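Local atomic coordinates of glycoside hydrolase family 31 (Trueperella pyogenes, PDB entry 5I0F), a protein that degrades the cyclic oligosaccharide cycloalternan as a family 31 glycoside hydrolase, working through a covalent sugar-enzyme intermediate. Residues 39-44 with 109-114; 139-144 with 266-271; 583-588 with 669-674. All blocks are in the same frame, centred on the assembly; numbering follows the deposited sequence.

Contact 1. Residues 39-44 with 109-114; sequences GPCSRM and FEALTL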
loop_
_atom_site.group_PDB
_atom_site.type_symbol
_atom_site.label_atom_id
_atom_site.label_comp_id
_atom_site.label_asym_id
_atom_site.label_seq_id
_atom_site.Cartn_x
_atom_site.Cartn_y
_atom_site.Cartn_z
ATOM N N GLY A 39 -2.489 30.492 -20.322
ATOM C CA GLY A 39 -1.496 31.280 -21.014
ATOM C C GLY A 39 -0.750 32.181 -20.061
ATOM O O GLY A 39 -1.084 32.267 -18.875
ATOM N N PRO A 40 0.263 32.889 -20.579
ATOM C CA PRO A 40 0.945 33.888 -19.764
ATOM C C PRO A 40 0.119 35.180 -19.649
ATOM O O PRO A 40 -0.550 35.619 -20.654
ATOM C CB PRO A 40 2.243 34.127 -20.530
ATOM C CG PRO A 40 1.869 33.900 -21.962
ATOM C CD PRO A 40 0.795 32.845 -21.959
ATOM N N CYS A 41 0.193 35.754 -18.433
ATOM C CA CYS A 41 -0.580 36.915 -17.994
ATOM C C CYS A 41 0.312 37.940 -17.289
ATOM O O CYS A 41 1.374 37.605 -16.783
ATOM C CB CYS A 41 -1.712 36.471 -17.049
ATOM S SG CYS A 41 -3.036 35.572 -17.900
ATOM N N SER A 42 -0.115 39.196 -17.296
ATOM C CA SER A 42 0.615 40.273 -16.641
ATOM C C SER A 42 0.072 40.566 -15.245
ATOM O O SER A 42 0.780 41.137 -14.433
ATOM C CB SER A 42 0.561 41.542 -17.492
ATOM O OG SER A 42 -0.772 41.981 -17.633
ATOM N N ARG A 43 -1.173 40.168 -14.975
ATOM C CA ARG A 43 -1.852 40.508 -13.734
ATOM C C ARG A 43 -2.953 39.482 -13.457
ATOM O O ARG A 43 -3.580 38.974 -14.373
ATOM C CB ARG A 43 -2.461 41.908 -13.867
ATOM C CG ARG A 43 -3.092 42.490 -12.617
ATOM C CD ARG A 43 -3.627 43.902 -12.873
ATOM N NE ARG A 43 -4.832 43.889 -13.723
ATOM C CZ ARG A 43 -5.170 44.810 -14.645
ATOM N NH1 ARG A 43 -4.394 45.867 -14.915
ATOM N NH2 ARG A 43 -6.303 44.658 -15.339
ATOM N N MET A 44 -3.170 39.199 -12.184
ATOM C CA MET A 44 -4.288 38.419 -11.713
ATOM C C MET A 44 -4.783 39.006 -10.397
ATOM O O MET A 44 -3.973 39.280 -9.493
ATOM C CB MET A 44 -3.837 36.988 -11.461
ATOM C CG MET A 44 -4.072 36.051 -12.616
ATOM S SD MET A 44 -5.752 35.408 -12.505
ATOM C CE MET A 44 -5.467 34.160 -11.250
ATOM N N PHE A 109 -11.882 35.326 -9.979
ATOM C CA PHE A 109 -10.578 35.787 -10.433
ATOM C C PHE A 109 -10.701 36.538 -11.743
ATOM O O PHE A 109 -11.565 36.224 -12.550
ATOM C CB PHE A 109 -9.644 34.606 -10.616
ATOM C CG PHE A 109 -9.468 33.792 -9.369
ATOM C CD1 PHE A 109 -8.520 34.159 -8.413
ATOM C CD2 PHE A 109 -10.256 32.680 -9.136
ATOM C CE1 PHE A 109 -8.355 33.403 -7.260
ATOM C CE2 PHE A 109 -10.116 31.940 -7.981
ATOM C CZ PHE A 109 -9.162 32.298 -7.043
ATOM N N GLU A 110 -9.808 37.496 -11.940
ATOM C CA GLU A 110 -9.728 38.253 -13.162
ATOM C C GLU A 110 -8.264 38.389 -13.571
ATOM O O GLU A 110 -7.438 38.866 -12.785
ATOM C CB GLU A 110 -10.366 39.613 -12.933
ATOM C CG GLU A 110 -10.784 40.335 -14.184
ATOM C CD GLU A 110 -11.233 41.744 -13.876
ATOM O OE1 GLU A 110 -12.448 41.956 -13.720
ATOM O OE2 GLU A 110 -10.361 42.626 -13.745
ATOM N N ALA A 111 -7.942 37.977 -14.799
ATOM C CA ALA A 111 -6.575 38.043 -15.315
ATOM C C ALA A 111 -6.496 38.962 -16.520
ATOM O O ALA A 111 -7.469 39.093 -17.259
ATOM C CB ALA A 111 -6.103 36.651 -15.716
ATOM N N LEU A 112 -5.328 39.574 -16.716
ATOM C CA LEU A 112 -5.014 40.302 -17.946
ATOM C C LEU A 112 -3.899 39.544 -18.675
ATOM O O LEU A 112 -2.786 39.373 -18.139
ATOM C CB LEU A 112 -4.589 41.736 -17.643
ATOM C CG LEU A 112 -4.425 42.671 -18.842
ATOM C CD1 LEU A 112 -5.757 42.923 -19.539
ATOM C CD2 LEU A 112 -3.800 43.985 -18.401
ATOM N N THR A 113 -4.203 39.078 -19.889
ATOM C CA THR A 113 -3.256 38.297 -20.667
ATOM C C THR A 113 -2.228 39.237 -21.225
ATOM O O THR A 113 -2.472 40.444 -21.319
ATOM C CB THR A 113 -3.933 37.528 -21.815
ATOM O OG1 THR A 113 -4.373 38.439 -22.826
ATOM C CG2 THR A 113 -5.135 36.694 -21.282
ATOM N N LEU A 114 -1.099 38.689 -21.654
ATOM C CA LEU A 114 -0.056 39.508 -22.267
ATOM C C LEU A 114 -0.480 40.259 -23.524
ATOM O O LEU A 114 0.078 41.317 -23.813
ATOM C CB LEU A 114 1.179 38.664 -22.573
ATOM C CG LEU A 114 1.907 38.111 -21.344
ATOM C CD1 LEU A 114 3.182 37.419 -21.804
ATOM C CD2 LEU A 114 2.227 39.200 -20.331
HETATM O O HOH W 1 -0.803 42.454 -20.234
HETATM O O HOH W 2 -6.932 41.668 -12.988
#
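Ser42 and Leu112 make the shortest backbone hydrogen bond between the segments: Ser42 N donates to Leu112 O over 2.8 Å. The next bond inward runs the other way, from Leu112 N to Arg43 O at 3.0 Å, and at the outer end Leu114 N reaches Pro40 O at 3.3 Å. Two CA-H...O contacts continue the pairing, Ala111 CA on Arg43 O and Met44 CA on Glu110 O. Between the Cys41-Thr113 pair and the Arg43-Leu112 pair the register slips by one residue. This is a beta bulge in an antiparallel pair, with Ser42 at the corner where strand 41-49 turns, in the antiparallel sheet of the N-terminal domain. Arg43 N is buried there and has no partner. Waters join the strands on both flanks of the bulge: one links Ser42 OG to Thr113 O, and another accepts from Arg43 NE while donating to Glu110 O, lying in the guanidinium plane. Over one face of that guanidinium sits Leu112 CD2, towards the rim, 4.0 Å from Arg43 NH1. On the sheet face shared by Met44 and Ala111 the contacts are apolar. Met44 SD presses on Ala111 CB at 3.5 Å, and the bend at chi3 (-79°) turns CE to Phe109 CD1 at 4.2 Å. Strands 2-3 and 31-37 cover this face through Ile2 and Ala35. At the exposed end, Leu114 CD1 meets Pro40 CB at 3.7 Å, the two side chains crossing at about a right angle.

Contact 2. Residues 139-144 with 266-271; sequences IDIDGD and VNTWSG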
loop_
_atom_site.group_PDB
_atom_site.type_symbol
_atom_site.label_atom_id
_atom_site.label_comp_id
_atom_site.label_asym_id
_atom_site.label_seq_id
_atom_site.Cartn_x
_atom_site.Cartn_y
_atom_site.Cartn_z
ATOM N N ILE A 139 -20.860 10.515 18.672
ATOM C CA ILE A 139 -19.901 9.428 18.572
ATOM C C ILE A 139 -20.523 8.181 19.221
ATOM O O ILE A 139 -20.759 8.170 20.433
ATOM C CB ILE A 139 -18.563 9.748 19.283
ATOM C CG1 ILE A 139 -17.995 11.115 18.871
ATOM C CG2 ILE A 139 -17.549 8.652 19.010
ATOM C CD1 ILE A 139 -17.645 11.250 17.418
ATOM N N ASP A 140 -20.784 7.154 18.417
ATOM C CA ASP A 140 -21.343 5.887 18.899
ATOM C C ASP A 140 -20.146 5.021 19.310
ATOM O O ASP A 140 -19.471 4.437 18.454
ATOM C CB ASP A 140 -22.196 5.243 17.786
ATOM C CG ASP A 140 -22.741 3.855 18.159
ATOM O OD1 ASP A 140 -22.575 3.445 19.314
ATOM O OD2 ASP A 140 -23.322 3.169 17.282
ATOM N N ILE A 141 -19.858 5.006 20.608
ATOM C CA ILE A 141 -18.670 4.346 21.160
ATOM C C ILE A 141 -18.980 3.833 22.580
ATOM O O ILE A 141 -19.602 4.532 23.359
ATOM C CB ILE A 141 -17.446 5.309 21.191
ATOM C CG1 ILE A 141 -16.186 4.585 21.698
ATOM C CG2 ILE A 141 -17.721 6.541 22.055
ATOM C CD1 ILE A 141 -14.878 5.341 21.502
ATOM N N ASP A 142 -18.534 2.621 22.884
ATOM C CA ASP A 142 -18.741 1.970 24.179
ATOM C C ASP A 142 -17.416 1.985 24.941
ATOM O O ASP A 142 -16.502 2.701 24.553
ATOM C CB ASP A 142 -19.248 0.541 23.945
ATOM C CG ASP A 142 -20.572 0.520 23.199
ATOM O OD1 ASP A 142 -21.517 1.167 23.683
ATOM O OD2 ASP A 142 -20.672 -0.115 22.121
ATOM N N GLY A 143 -17.308 1.236 26.038
ATOM C CA GLY A 143 -16.024 1.114 26.743
ATOM C C GLY A 143 -15.741 2.322 27.611
ATOM O O GLY A 143 -16.594 3.200 27.750
ATOM N N ASP A 144 -14.542 2.383 28.181
ATOM C CA ASP A 144 -14.231 3.363 29.240
ATOM C C ASP A 144 -13.134 4.385 28.912
ATOM O O ASP A 144 -12.820 5.211 29.767
ATOM C CB ASP A 144 -13.906 2.637 30.581
ATOM C CG ASP A 144 -12.675 1.699 30.501
ATOM O OD1 ASP A 144 -11.763 1.916 29.683
ATOM O OD2 ASP A 144 -12.615 0.723 31.284
ATOM N N VAL A 266 -17.419 3.952 16.469
ATOM C CA VAL A 266 -16.109 3.453 16.865
ATOM C C VAL A 266 -16.301 2.122 17.577
ATOM O O VAL A 266 -16.852 2.079 18.683
ATOM C CB VAL A 266 -15.385 4.439 17.800
ATOM C CG1 VAL A 266 -14.000 3.906 18.166
ATOM C CG2 VAL A 266 -15.293 5.807 17.137
ATOM N N ASN A 267 -15.859 1.035 16.953
ATOM C CA ASN A 267 -15.890 -0.266 17.603
ATOM C C ASN A 267 -14.754 -0.330 18.615
ATOM O O ASN A 267 -13.685 0.273 18.415
ATOM C CB ASN A 267 -15.748 -1.401 16.599
ATOM C CG ASN A 267 -16.838 -1.397 15.547
ATOM O OD1 ASN A 267 -18.034 -1.465 15.857
ATOM N ND2 ASN A 267 -16.435 -1.318 14.286
ATOM N N THR A 268 -14.985 -1.040 19.718
ATOM C CA THR A 268 -13.966 -1.196 20.769
ATOM C C THR A 268 -14.039 -2.582 21.373
ATOM O O THR A 268 -15.097 -3.207 21.383
ATOM C CB THR A 268 -14.104 -0.156 21.918
ATOM O OG1 THR A 268 -15.404 -0.241 22.536
ATOM C CG2 THR A 268 -13.889 1.262 21.433
ATOM N N TRP A 269 -12.904 -3.055 21.874
ATOM C CA TRP A 269 -12.787 -4.375 22.484
ATOM C C TRP A 269 -11.805 -4.305 23.607
ATOM O O TRP A 269 -10.963 -3.407 23.661
ATOM C CB TRP A 269 -12.299 -5.425 21.484
ATOM C CG TRP A 269 -13.100 -5.448 20.237
ATOM C CD1 TRP A 269 -14.227 -6.163 20.016
ATOM C CD2 TRP A 269 -12.848 -4.698 19.039
ATOM N NE1 TRP A 269 -14.702 -5.920 18.751
ATOM C CE2 TRP A 269 -13.884 -5.009 18.133
ATOM C CE3 TRP A 269 -11.849 -3.790 18.644
ATOM C CZ2 TRP A 269 -13.955 -4.461 16.855
ATOM C CZ3 TRP A 269 -11.915 -3.237 17.353
ATOM C CH2 TRP A 269 -12.958 -3.586 16.476
ATOM N N SER A 270 -11.917 -5.269 24.507
ATOM C CA SER A 270 -10.909 -5.459 25.532
ATOM C C SER A 270 -10.779 -6.923 25.956
ATOM O O SER A 270 -11.724 -7.714 25.821
ATOM C CB SER A 270 -11.207 -4.554 26.717
ATOM O OG SER A 270 -12.445 -4.899 27.308
ATOM N N GLY A 271 -9.604 -7.262 26.488
ATOM C CA GLY A 271 -9.290 -8.637 26.885
ATOM C C GLY A 271 -7.820 -8.878 26.691
ATOM O O GLY A 271 -7.019 -7.997 26.977
HETATM O O HOH W 3 -17.412 0.730 21.011
#
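Ile141 and Val266 run alongside each other on one face of the sheet. In Ile141 CG1 is anti to the backbone N (chi1 -177°) and CD1 is anti again beyond it, so the chain is fully extended and its tip lies 3.7 Å from Val266 CG1. Val266 holds CG1 anti to its own N as well, which sets that methyl beside the isoleucine tip. Its other methyl, CG2, faces back along the strand and meets Ile139 CG2 at 4.1 Å, where the two side chains cross at a slant. Thr268, two residues on, has OG1 between the backbone N and the carbonyl carbon (chi1 58°); CG2 is thereby anti to the carbonyl carbon and comes to 4.0 Å from Ile141 CG1. One threonine thus offers a methyl to the apolar row and a hydroxyl to a water. That water accepts from Asp142 N at 2.9 Å, donates to Val266 O at 2.7 Å and lies 2.7 Å from Thr268 OG1. It joins the loop residue Asp142 to strand 263-271 where 139-144 begins to diverge. The direct backbone bond is Val266 N to Asp140 O, 2.9 Å and nearly straight at 176°. The strand segments run parallel. Asp140 OD1 forms a salt bridge with Arg265, just before Val266. Strand 138-141 is the outermost strand of a mixed five-stranded sheet, next to 263-271, whose other neighbour is strand 225-230. The apolar row is covered by Phe146 and by Phe165 and Leu167 of strand 160-168, while helix 273-284 packs on Asn267 and Trp269 through Val283.

Contact 3. Residues 583-588 with 669-674; sequences TFMPIM and RQYMLG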
loop_
_atom_site.group_PDB
_atom_site.type_symbol
_atom_site.label_atom_id
_atom_site.label_comp_id
_atom_site.label_asym_id
_atom_site.label_seq_id
_atom_site.Cartn_x
_atom_site.Cartn_y
_atom_site.Cartn_z
ATOM N N THR A 583 13.502 -16.299 4.832
ATOM C CA THR A 583 13.246 -17.722 5.058
ATOM C C THR A 583 12.269 -17.967 6.220
ATOM O O THR A 583 11.545 -18.974 6.231
ATOM C CB THR A 583 14.594 -18.463 5.265
ATOM O OG1 THR A 583 15.385 -18.303 4.090
ATOM C CG2 THR A 583 14.436 -19.948 5.528
ATOM N N PHE A 584 12.255 -17.062 7.199
ATOM C CA PHE A 584 11.390 -17.164 8.371
ATOM C C PHE A 584 10.293 -16.083 8.393
ATOM O O PHE A 584 9.968 -15.560 9.463
ATOM C CB PHE A 584 12.244 -17.088 9.650
ATOM C CG PHE A 584 13.169 -18.255 9.803
ATOM C CD1 PHE A 584 14.425 -18.250 9.220
ATOM C CD2 PHE A 584 12.749 -19.390 10.470
ATOM C CE1 PHE A 584 15.257 -19.353 9.333
ATOM C CE2 PHE A 584 13.583 -20.500 10.595
ATOM C CZ PHE A 584 14.836 -20.476 10.021
ATOM N N MET A 585 9.728 -15.789 7.222
ATOM C CA MET A 585 8.578 -14.914 7.062
ATOM C C MET A 585 7.494 -15.596 6.249
ATOM O O MET A 585 7.761 -16.626 5.621
ATOM C CB MET A 585 9.008 -13.591 6.416
ATOM C CG MET A 585 9.905 -12.763 7.329
ATOM S SD MET A 585 10.648 -11.300 6.566
ATOM C CE MET A 585 11.802 -10.796 7.829
ATOM N N PRO A 586 6.254 -15.045 6.261
ATOM C CA PRO A 586 5.140 -15.805 5.650
ATOM C C PRO A 586 5.305 -16.100 4.147
ATOM O O PRO A 586 5.201 -17.258 3.755
ATOM C CB PRO A 586 3.911 -14.930 5.938
ATOM C CG PRO A 586 4.309 -14.124 7.153
ATOM C CD PRO A 586 5.768 -13.844 6.972
ATOM N N ILE A 587 5.660 -15.074 3.359
ATOM C CA ILE A 587 5.906 -15.220 1.926
ATOM C C ILE A 587 7.342 -14.820 1.636
ATOM O O ILE A 587 7.785 -13.720 2.011
ATOM C CB ILE A 587 4.952 -14.374 1.072
ATOM C CG1 ILE A 587 3.484 -14.662 1.436
ATOM C CG2 ILE A 587 5.220 -14.566 -0.408
ATOM C CD1 ILE A 587 3.025 -16.066 1.167
ATOM N N MET A 588 8.063 -15.750 1.016
ATOM C CA MET A 588 9.484 -15.607 0.705
ATOM C C MET A 588 9.637 -15.392 -0.801
ATOM O O MET A 588 9.292 -16.280 -1.596
ATOM C CB MET A 588 10.237 -16.866 1.151
ATOM C CG MET A 588 11.729 -16.798 0.886
ATOM S SD MET A 588 12.509 -18.394 1.206
ATOM C CE MET A 588 14.223 -17.888 1.073
ATOM N N ARG A 669 12.146 -5.530 16.662
ATOM C CA ARG A 669 12.361 -6.282 15.407
ATOM C C ARG A 669 12.714 -7.768 15.621
ATOM O O ARG A 669 13.202 -8.435 14.693
ATOM C CB ARG A 669 13.369 -5.559 14.498
ATOM C CG ARG A 669 12.801 -4.283 13.885
ATOM C CD ARG A 669 13.725 -3.682 12.834
ATOM N NE ARG A 669 14.997 -3.344 13.467
ATOM C CZ ARG A 669 15.331 -2.155 13.992
ATOM N NH1 ARG A 669 16.515 -2.016 14.584
ATOM N NH2 ARG A 669 14.515 -1.100 13.918
ATOM N N GLN A 670 12.475 -8.299 16.819
ATOM C CA GLN A 670 12.299 -9.756 16.956
ATOM C C GLN A 670 10.824 -10.048 16.911
ATOM O O GLN A 670 10.000 -9.195 17.233
ATOM C CB GLN A 670 12.933 -10.414 18.200
ATOM C CG GLN A 670 13.359 -9.534 19.337
ATOM C CD GLN A 670 13.981 -10.286 20.508
ATOM O OE1 GLN A 670 15.160 -10.136 20.785
ATOM N NE2 GLN A 670 13.167 -11.036 21.238
ATOM N N TYR A 671 10.498 -11.265 16.496
ATOM C CA TYR A 671 9.122 -11.661 16.362
ATOM C C TYR A 671 9.004 -13.177 16.423
ATOM O O TYR A 671 9.975 -13.889 16.205
ATOM C CB TYR A 671 8.555 -11.131 15.031
ATOM C CG TYR A 671 9.235 -11.674 13.797
ATOM C CD1 TYR A 671 10.379 -11.057 13.268
ATOM C CD2 TYR A 671 8.740 -12.813 13.155
ATOM C CE1 TYR A 671 11.010 -11.565 12.139
ATOM C CE2 TYR A 671 9.342 -13.316 12.019
ATOM C CZ TYR A 671 10.473 -12.692 11.510
ATOM O OH TYR A 671 11.112 -13.212 10.397
ATOM N N MET A 672 7.792 -13.636 16.702
ATOM C CA MET A 672 7.482 -15.043 16.663
ATOM C C MET A 672 7.028 -15.389 15.240
ATOM O O MET A 672 6.310 -14.603 14.583
ATOM C CB MET A 672 6.388 -15.386 17.689
ATOM C CG MET A 672 6.752 -15.086 19.145
ATOM S SD MET A 672 8.157 -16.053 19.736
ATOM C CE MET A 672 7.556 -17.733 19.586
ATOM N N LEU A 673 7.459 -16.553 14.760
ATOM C CA LEU A 673 6.925 -17.125 13.541
ATOM C C LEU A 673 6.082 -18.284 14.001
ATOM O O LEU A 673 6.621 -19.331 14.345
ATOM C CB LEU A 673 8.031 -17.610 12.597
ATOM C CG LEU A 673 7.520 -18.118 11.245
ATOM C CD1 LEU A 673 6.927 -16.991 10.426
ATOM C CD2 LEU A 673 8.638 -18.795 10.482
ATOM N N GLY A 674 4.764 -18.085 14.040
ATOM C CA GLY A 674 3.879 -19.038 14.708
ATOM C C GLY A 674 4.120 -19.120 16.211
ATOM O O GLY A 674 4.712 -18.226 16.808
#
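Tyr671 and Phe584 join the C-terminal antiparallel sheet to the (beta/alpha)8 barrel of this family 31 enzyme. Residues 583-588 lead from helix 572-583 into the eighth barrel strand, 587-590, so the junction lies at the end of the barrel where the strands begin, the end remote from the active site in TIM barrels. Followed outward, the Tyr671 side chain starts with CB pointing toward this turn. CG lies between the backbone N and the carbonyl carbon (chi1 62°), and the ring passes among Met651, Ile679 and Pro681, residues of its own C-terminal sheet and an adjoining loop. Farther out along the ring, CE2 comes to 3.5 Å from Phe584 O, which lies at the ring edge, in its plane. CZ is 4.2 Å from Met585 CG. At the tip, OH donates to Phe584 O over 2.8 Å. Seen from the acceptor the bond is bent: the C=O...donor angle is 123° and the hydroxyl stands above the carbonyl plane, 57° out of it. Met585 also touches the hydroxyl oxygen, with CG 3.3 Å from Tyr671 OH; its side chain is extended beyond CG and crosses the tyrosine at about a right angle, with CE also near OH. Arg629 of helix 617-646 hydrogen-bonds the carbonyls of Thr583, Met585 and Pro586. Leu673, two residues on and also facing the turn, sets both methyls near the carbonyl that Tyr671 holds. Its CD2 meets Phe584 CB at 4.1 Å and lies at the edge of the phenyl ring, and its CD1 rests 3.5 Å from Phe584 O.

Overall arrangement
From the N terminus the three contacts close in series, with none nested or crossed. Contact 1 comes first, closing 64 residues of the N-terminal domain into its antiparallel sheet. Contact 2 then spans 121 residues, some two-fifths of them strand, and sets strand 138-141 at the edge of the mixed sheet that precedes the barrel. Contact 3 opens near the last barrel strand and returns after 80 residues, more than half of them helical, to fasten the C-terminal sheet to the barrel. Contacts 2 and 3 are about 17 Å apart at their nearest atoms. Contact 1 lies on the opposite side of the chain's centre from contact 3, about 60 Å between centres.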